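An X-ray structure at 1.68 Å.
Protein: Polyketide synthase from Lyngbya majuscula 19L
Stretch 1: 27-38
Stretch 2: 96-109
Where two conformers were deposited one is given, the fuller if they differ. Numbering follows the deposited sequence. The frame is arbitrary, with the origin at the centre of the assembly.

Stretch 1 27-38: PVVLCIHGILEQ
Stretch 2, residues 96-109: PLLLVGHSMGAMLA

Strands 28-32 and 97-102 run parallel in one sheet, their axes 17° apart and 4.6 Å at closest approach. The register pairs V29 with L98, L30 with L99, C31 with V100 and I32 with G101, at CA-CA distances of 4.5 to 4.9 Å. Phi/psi values are extended, for example -99/121 at L30 and -141/148 at G101; phi spans -90 to -141 and psi 114 to 171.

Five backbone hydrogen bonds join the strands: L98 N to V28 O (3.2 Å), L30 N to L98 O (2.8 Å), V100 N to L30 O (2.8 Å), I32 N to V100 O (2.8 Å) and H102 N to I32 O (3.0 Å). Stretch 1 thus bonds through alternate residues, as parallel pairing requires.

Apolar side chains fill both faces. On one, V29, C31, L98 and V100 pack together; V29 (t) places CG1 3.7 Å from CG2 of V100 (t), and CG2 3.9 Å from CD1 of L98 (m, t). On the other, L30 and L99, both t, p, bring CG of L30 to 3.8 Å from CD1 of L99. I32 (m, m) sets CG1 4.1 Å from the same L99 CD1 and CG2 4.3 Å from L108 CD1. Val, Leu and Ile have no polar side-chain atoms to satisfy, so they suit these buried faces; the smaller C31 (m) sets SG 4.2 Å from V100 CB.

After the strand, S103 (55/-121) turns the chain into helix 104-109. G105 CA lies 3.5 Å from I32 O and 3.4 Å from H33 O; a CB there would clash with both oxygens. A CB on G101 would clash with G105 O. Beyond, I35 (t, p) meets M104 (t, t, p), CD1 to CE 3.7 Å.

G34 to E37 forms a type II turn, with E37 N bonded to G34 O (3.1 Å). H33 ND1 also bonds G34 O (2.8 Å). Water 1 links G34 N (2.8 Å), H102 ND1 (2.8 Å) and, weakly, E37 OE2 (2.6 Å). Water 2 accepts from I35 N (2.9 Å) and M104 N (3.0 Å). The contact buries 743 Å², both sides summed.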

ATOM      1  N   PRO B  27      17.462 -23.383 -17.431  1.00 25.64           N
ATOM      2  CA  PRO B  27      16.130 -23.268 -16.819  1.00 22.75           C
ATOM      3  C   PRO B  27      16.204 -22.553 -15.485  1.00 20.48           C
ATOM      4  O   PRO B  27      17.160 -22.749 -14.735  1.00 21.16           O
ATOM      5  CB  PRO B  27      15.697 -24.729 -16.593  1.00 25.71           C
ATOM      6  CG  PRO B  27      16.525 -25.532 -17.521  1.00 30.97           C
ATOM      7  CD  PRO B  27      17.773 -24.766 -17.839  1.00 28.60           C
ATOM      8  N   VAL B  28      15.178 -21.756 -15.192  1.00 21.37           N
ATOM      9  CA  VAL B  28      15.224 -20.841 -14.048  1.00 22.08           C
ATOM     10  C   VAL B  28      14.693 -21.461 -12.758  1.00 19.52           C
ATOM     11  O   VAL B  28      13.641 -22.104 -12.746  1.00 18.44           O
ATOM     12  CB  VAL B  28      14.453 -19.534 -14.364  1.00 19.02           C
ATOM     13  CG1 VAL B  28      14.289 -18.666 -13.072  1.00 16.16           C
ATOM     14  CG2 VAL B  28      15.156 -18.756 -15.489  1.00 23.23           C
ATOM     15  N   VAL B  29      15.415 -21.216 -11.667  1.00 16.80           N
ATOM     16  CA  VAL B  29      14.882 -21.398 -10.317  1.00 14.27           C
ATOM     17  C   VAL B  29      14.771 -20.001  -9.721  1.00 16.94           C
ATOM     18  O   VAL B  29      15.779 -19.327  -9.530  1.00 15.79           O
ATOM     19  CB  VAL B  29      15.783 -22.270  -9.432  1.00 15.62           C
ATOM     20  CG1 VAL B  29      15.181 -22.487  -8.024  1.00 15.94           C
ATOM     21  CG2 VAL B  29      15.994 -23.665 -10.088  1.00 14.69           C
ATOM     22  N   LEU B  30      13.545 -19.583  -9.453  1.00 13.78           N
ATOM     23  CA  LEU B  30      13.300 -18.253  -8.891  1.00 15.25           C
ATOM     24  C   LEU B  30      13.091 -18.410  -7.372  1.00 17.29           C
ATOM     25  O   LEU B  30      12.182 -19.117  -6.943  1.00 17.51           O
ATOM     26  CB  LEU B  30      12.089 -17.613  -9.570  1.00 15.89           C
ATOM     27  CG  LEU B  30      11.583 -16.266  -9.003  1.00 15.94           C
ATOM     28  CD1 LEU B  30      12.685 -15.219  -9.113  1.00 17.86           C
ATOM     29  CD2 LEU B  30      10.381 -15.831  -9.813  1.00 15.31           C
ATOM     30  N   CYS B  31      13.927 -17.737  -6.575  1.00 14.50           N
ATOM     31  CA  CYS B  31      13.944 -17.887  -5.106  1.00 11.29           C
ATOM     32  C   CYS B  31      13.574 -16.542  -4.456  1.00 12.76           C
ATOM     33  O   CYS B  31      14.170 -15.514  -4.782  1.00 15.25           O
ATOM     34  CB  CYS B  31      15.338 -18.245  -4.605  1.00 12.70           C
ATOM     35  SG  CYS B  31      15.980 -19.791  -5.336  1.00 20.27           S
ATOM     36  N   ILE B  32      12.626 -16.582  -3.521  1.00 13.53           N
ATOM     37  CA  ILE B  32      12.148 -15.375  -2.830  0.50 11.70           C
ATOM     38  C   ILE B  32      12.533 -15.472  -1.344  1.00 13.95           C
ATOM     39  O   ILE B  32      12.043 -16.366  -0.603  1.00 14.29           O
ATOM     40  CB  ILE B  32      10.587 -15.205  -2.974  0.50 11.15           C
ATOM     41  CG1 ILE B  32      10.134 -15.361  -4.443  0.50 13.21           C
ATOM     42  CG2 ILE B  32      10.124 -13.846  -2.385  0.50 12.65           C
ATOM     43  CD1 ILE B  32      10.724 -14.337  -5.405  0.50 11.53           C
ATOM     44  N   HIS B  33      13.432 -14.579  -0.909  1.00 13.98           N
ATOM     45  CA  HIS B  33      13.883 -14.531   0.494  1.00 12.76           C
ATOM     46  C   HIS B  33      12.792 -13.999   1.446  1.00 14.36           C
ATOM     47  O   HIS B  33      11.787 -13.498   1.008  1.00 14.80           O
ATOM     48  CB  HIS B  33      15.174 -13.681   0.634  1.00 12.35           C
ATOM     49  CG  HIS B  33      14.996 -12.217   0.365  1.00 13.69           C
ATOM     50  ND1 HIS B  33      14.458 -11.366   1.303  1.00 13.07           N
ATOM     51  CD2 HIS B  33      15.286 -11.448  -0.717  1.00 15.02           C
ATOM     52  CE1 HIS B  33      14.427 -10.129   0.819  1.00 16.15           C
ATOM     53  NE2 HIS B  33      14.919 -10.151  -0.403  1.00 15.25           N
ATOM     54  N   GLY B  34      13.024 -14.145   2.749  1.00 15.77           N
ATOM     55  CA  GLY B  34      12.081 -13.654   3.758  1.00 17.19           C
ATOM     56  C   GLY B  34      12.476 -12.288   4.298  1.00 17.89           C
ATOM     57  O   GLY B  34      13.450 -11.660   3.853  1.00 15.60           O
ATOM     58  N   ILE B  35      11.723 -11.834   5.294  1.00 15.04           N
ATOM     59  CA  ILE B  35      11.872 -10.464   5.772  1.00 13.33           C
ATOM     60  C   ILE B  35      13.259 -10.249   6.369  1.00 15.65           C
ATOM     61  O   ILE B  35      13.806 -11.114   7.063  1.00 19.00           O
ATOM     62  CB  ILE B  35      10.734 -10.110   6.799  1.00 18.32           C
ATOM     63  CG1 ILE B  35      10.614  -8.605   6.987  1.00 19.04           C
ATOM     64  CG2 ILE B  35      10.943 -10.798   8.145  1.00 20.98           C
ATOM     65  CD1 ILE B  35      10.035  -7.906   5.819  1.00 22.37           C
ATOM     66  N   LEU B  36      13.795  -9.064   6.092  1.00 15.17           N
ATOM     67  CA  LEU B  36      15.125  -8.615   6.527  1.00 15.00           C
ATOM     68  C   LEU B  36      16.287  -9.300   5.834  1.00 18.10           C
ATOM     69  O   LEU B  36      17.421  -8.864   5.991  1.00 18.46           O
ATOM     70  CB  LEU B  36      15.298  -8.690   8.052  1.00 18.93           C
ATOM     71  CG  LEU B  36      14.229  -7.971   8.836  1.00 20.32           C
ATOM     72  CD1 LEU B  36      14.614  -8.007  10.300  1.00 27.29           C
ATOM     73  CD2 LEU B  36      14.037  -6.542   8.339  1.00 22.26           C
ATOM     74  N   GLU B  37      16.022 -10.339   5.046  1.00 14.11           N
ATOM     75  CA  GLU B  37      17.137 -11.011   4.335  1.00 14.92           C
ATOM     76  C   GLU B  37      17.438 -10.390   2.958  1.00 14.76           C
ATOM     77  O   GLU B  37      17.214  -9.197   2.764  1.00 16.19           O
ATOM     78  CB  GLU B  37      16.925 -12.523   4.295  1.00 20.22           C
ATOM     79  CG  GLU B  37      17.013 -13.101   5.724  1.00 25.60           C
ATOM     80  CD  GLU B  37      17.102 -14.609   5.763  1.00 31.18           C
ATOM     81  OE1 GLU B  37      18.185 -15.164   5.467  1.00 30.96           O
ATOM     82  OE2 GLU B  37      16.082 -15.231   6.116  1.00 35.22           O
ATOM     83  N   GLN B  38      18.001 -11.169   2.026  1.00 15.02           N
ATOM     84  CA  GLN B  38      18.473 -10.598   0.762  1.00 12.32           C
ATOM     85  C   GLN B  38      18.685 -11.753  -0.195  1.00 13.91           C
ATOM     86  O   GLN B  38      18.741 -12.909   0.231  1.00 13.51           O
ATOM     87  CB  GLN B  38      19.818  -9.861   0.970  1.00 16.21           C
ATOM     88  CG  GLN B  38      20.882 -10.714   1.648  1.00 16.10           C
ATOM     89  CD  GLN B  38      22.207  -9.990   1.789  1.00 15.91           C
ATOM     90  OE1 GLN B  38      22.694  -9.361   0.849  1.00 16.99           O
ATOM     91  NE2 GLN B  38      22.787 -10.056   2.982  1.00 15.17           N
ATOM     92  N   PRO B  96       7.650 -22.322 -18.000  1.00 26.22           N
ATOM     93  CA  PRO B  96       7.341 -22.587 -16.588  1.00 26.16           C
ATOM     94  C   PRO B  96       8.603 -22.843 -15.763  1.00 28.29           C
ATOM     95  O   PRO B  96       9.488 -23.611 -16.183  1.00 28.29           O
ATOM     96  CB  PRO B  96       6.462 -23.840 -16.637  1.00 27.63           C
ATOM     97  CG  PRO B  96       5.777 -23.752 -17.996  1.00 29.68           C
ATOM     98  CD  PRO B  96       6.845 -23.164 -18.915  1.00 30.99           C
ATOM     99  N   LEU B  97       8.689 -22.191 -14.601  1.00 21.08           N
ATOM    100  CA  LEU B  97       9.927 -22.204 -13.823  1.00 21.48           C
ATOM    101  C   LEU B  97       9.692 -22.816 -12.440  1.00 19.34           C
ATOM    102  O   LEU B  97       8.547 -23.071 -12.037  1.00 21.28           O
ATOM    103  CB  LEU B  97      10.516 -20.782 -13.702  1.00 23.67           C
ATOM    104  CG  LEU B  97       9.620 -19.603 -13.281  1.00 20.71           C
ATOM    105  CD1 LEU B  97       9.206 -19.680 -11.806  1.00 22.36           C
ATOM    106  CD2 LEU B  97      10.333 -18.308 -13.535  1.00 22.22           C
ATOM    107  N   LEU B  98      10.783 -23.050 -11.724  1.00 18.11           N
ATOM    108  CA  LEU B  98      10.707 -23.567 -10.363  1.00 18.97           C
ATOM    109  C   LEU B  98      10.693 -22.358  -9.445  1.00 16.75           C
ATOM    110  O   LEU B  98      11.567 -21.513  -9.555  1.00 20.73           O
ATOM    111  CB  LEU B  98      11.920 -24.457 -10.084  1.00 19.85           C
ATOM    112  CG  LEU B  98      12.006 -25.732 -10.928  1.00 23.97           C
ATOM    113  CD1 LEU B  98      13.372 -26.411 -10.772  1.00 28.73           C
ATOM    114  CD2 LEU B  98      10.860 -26.707 -10.602  1.00 25.42           C
ATOM    115  N   LEU B  99       9.665 -22.249  -8.600  1.00 14.06           N
ATOM    116  CA  LEU B  99       9.516 -21.106  -7.703  1.00 14.08           C
ATOM    117  C   LEU B  99       9.705 -21.581  -6.270  1.00 14.64           C
ATOM    118  O   LEU B  99       8.990 -22.465  -5.822  1.00 17.00           O
ATOM    119  CB  LEU B  99       8.125 -20.476  -7.858  1.00 17.02           C
ATOM    120  CG  LEU B  99       7.813 -19.259  -6.978  1.00 15.31           C
ATOM    121  CD1 LEU B  99       8.820 -18.122  -7.163  1.00 19.61           C
ATOM    122  CD2 LEU B  99       6.394 -18.788  -7.300  1.00 18.00           C
ATOM    123  N   VAL B 100      10.647 -20.962  -5.555  1.00 12.39           N
ATOM    124  CA  VAL B 100      11.014 -21.391  -4.208  1.00 12.91           C
ATOM    125  C   VAL B 100      10.888 -20.153  -3.319  1.00 17.26           C
ATOM    126  O   VAL B 100      11.321 -19.061  -3.708  1.00 17.25           O
ATOM    127  CB  VAL B 100      12.467 -21.870  -4.156  1.00 17.63           C
ATOM    128  CG1 VAL B 100      12.779 -22.443  -2.753  1.00 20.01           C
ATOM    129  CG2 VAL B 100      12.706 -22.929  -5.252  1.00 19.37           C
ATOM    130  N   GLY B 101      10.307 -20.296  -2.137  1.00 13.58           N
ATOM    131  CA  GLY B 101      10.186 -19.139  -1.223  1.00 13.14           C
ATOM    132  C   GLY B 101      10.441 -19.603   0.179  1.00 16.37           C
ATOM    133  O   GLY B 101      10.138 -20.750   0.499  1.00 15.76           O
ATOM    134  N   HIS B 102      11.006 -18.730   1.012  1.00 12.39           N
ATOM    135  CA  HIS B 102      11.281 -19.058   2.412  1.00 12.62           C
ATOM    136  C   HIS B 102      10.526 -18.095   3.342  1.00 16.77           C
ATOM    137  O   HIS B 102      10.669 -16.872   3.216  1.00 15.99           O
ATOM    138  CB  HIS B 102      12.765 -18.918   2.728  1.00 15.78           C
ATOM    139  CG  HIS B 102      13.071 -19.105   4.181  1.00 17.75           C
ATOM    140  ND1 HIS B 102      13.493 -18.077   4.996  1.00 20.84           N
ATOM    141  CD2 HIS B 102      12.991 -20.203   4.969  1.00 17.76           C
ATOM    142  CE1 HIS B 102      13.667 -18.538   6.225  1.00 17.71           C
ATOM    143  NE2 HIS B 102      13.357 -19.818   6.241  1.00 20.27           N
ATOM    144  N   SER B 103       9.761 -18.652   4.275  1.00 15.11           N
ATOM    145  CA  SER B 103       9.006 -17.833   5.284  1.00 17.59           C
ATOM    146  C   SER B 103       8.086 -16.783   4.638  1.00 18.14           C
ATOM    147  O   SER B 103       7.189 -17.161   3.882  1.00 16.56           O
ATOM    148  CB  SER B 103       9.971 -17.221   6.298  1.00 22.86           C
ATOM    149  OG  SER B 103       9.241 -16.730   7.410  1.00 22.00           O
ATOM    150  N   MET B 104       8.258 -15.477   4.913  1.00 17.39           N
ATOM    151  CA  MET B 104       7.495 -14.471   4.129  1.00 16.73           C
ATOM    152  C   MET B 104       7.597 -14.673   2.605  1.00 17.59           C
ATOM    153  O   MET B 104       6.626 -14.443   1.866  1.00 16.76           O
ATOM    154  CB  MET B 104       7.880 -13.021   4.478  1.00 17.93           C
ATOM    155  CG  MET B 104       7.048 -11.996   3.693  1.00 24.07           C
ATOM    156  SD  MET B 104       7.551 -10.287   4.034  1.00 27.99           S
ATOM    157  CE  MET B 104       9.045 -10.200   3.061  1.00 29.51           C
ATOM    158  N   GLY B 105       8.776 -15.077   2.128  1.00 15.20           N
ATOM    159  CA  GLY B 105       8.946 -15.350   0.718  1.00 15.79           C
ATOM    160  C   GLY B 105       8.103 -16.520   0.230  1.00 16.74           C
ATOM    161  O   GLY B 105       7.682 -16.539  -0.909  1.00 16.08           O
ATOM    162  N   ALA B 106       7.851 -17.495   1.103  1.00 14.98           N
ATOM    163  CA  ALA B 106       6.965 -18.608   0.767  1.00 14.94           C
ATOM    164  C   ALA B 106       5.523 -18.125   0.653  1.00 16.64           C
ATOM    165  O   ALA B 106       4.791 -18.544  -0.242  1.00 15.76           O
ATOM    166  CB  ALA B 106       7.077 -19.714   1.824  1.00 16.13           C
ATOM    167  N   MET B 107       5.115 -17.224   1.556  1.00 14.87           N
ATOM    168  CA  MET B 107       3.780 -16.605   1.478  1.00 16.36           C
ATOM    169  C   MET B 107       3.659 -15.859   0.144  1.00 18.61           C
ATOM    170  O   MET B 107       2.694 -16.042  -0.572  1.00 18.02           O
ATOM    171  CB  MET B 107       3.539 -15.623   2.648  1.00 17.90           C
ATOM    172  CG  MET B 107       2.170 -14.948   2.608  1.00 25.62           C
ATOM    173  SD  MET B 107       2.080 -13.516   1.493  1.00 32.21           S
ATOM    174  CE  MET B 107       3.136 -12.305   2.305  1.00 29.92           C
ATOM    175  N   LEU B 108       4.665 -15.056  -0.200  1.00 17.22           N
ATOM    176  CA  LEU B 108       4.631 -14.329  -1.482  1.00 16.78           C
ATOM    177  C   LEU B 108       4.598 -15.267  -2.685  1.00 18.12           C
ATOM    178  O   LEU B 108       3.888 -15.010  -3.666  1.00 18.49           O
ATOM    179  CB  LEU B 108       5.780 -13.318  -1.613  1.00 16.81           C
ATOM    180  CG  LEU B 108       5.661 -12.151  -0.614  1.00 18.23           C
ATOM    181  CD1 LEU B 108       7.043 -11.451  -0.471  1.00 18.73           C
ATOM    182  CD2 LEU B 108       4.598 -11.150  -1.048  1.00 19.38           C
ATOM    183  N   ALA B 109       5.361 -16.345  -2.586  1.00 16.06           N
ATOM    184  CA  ALA B 109       5.392 -17.359  -3.627  1.00 16.78           C
ATOM    185  C   ALA B 109       4.020 -17.981  -3.809  1.00 17.63           C
ATOM    186  O   ALA B 109       3.599 -18.195  -4.945  1.00 17.05           O
ATOM    187  CB  ALA B 109       6.430 -18.421  -3.306  1.00 19.72           C
TER
HETATM  188  O   HOH W   1      14.923 -15.926   3.877  1.00 30.26           O
HETATM  189  O   HOH W   2      10.196 -13.874   6.634  1.00 17.34           O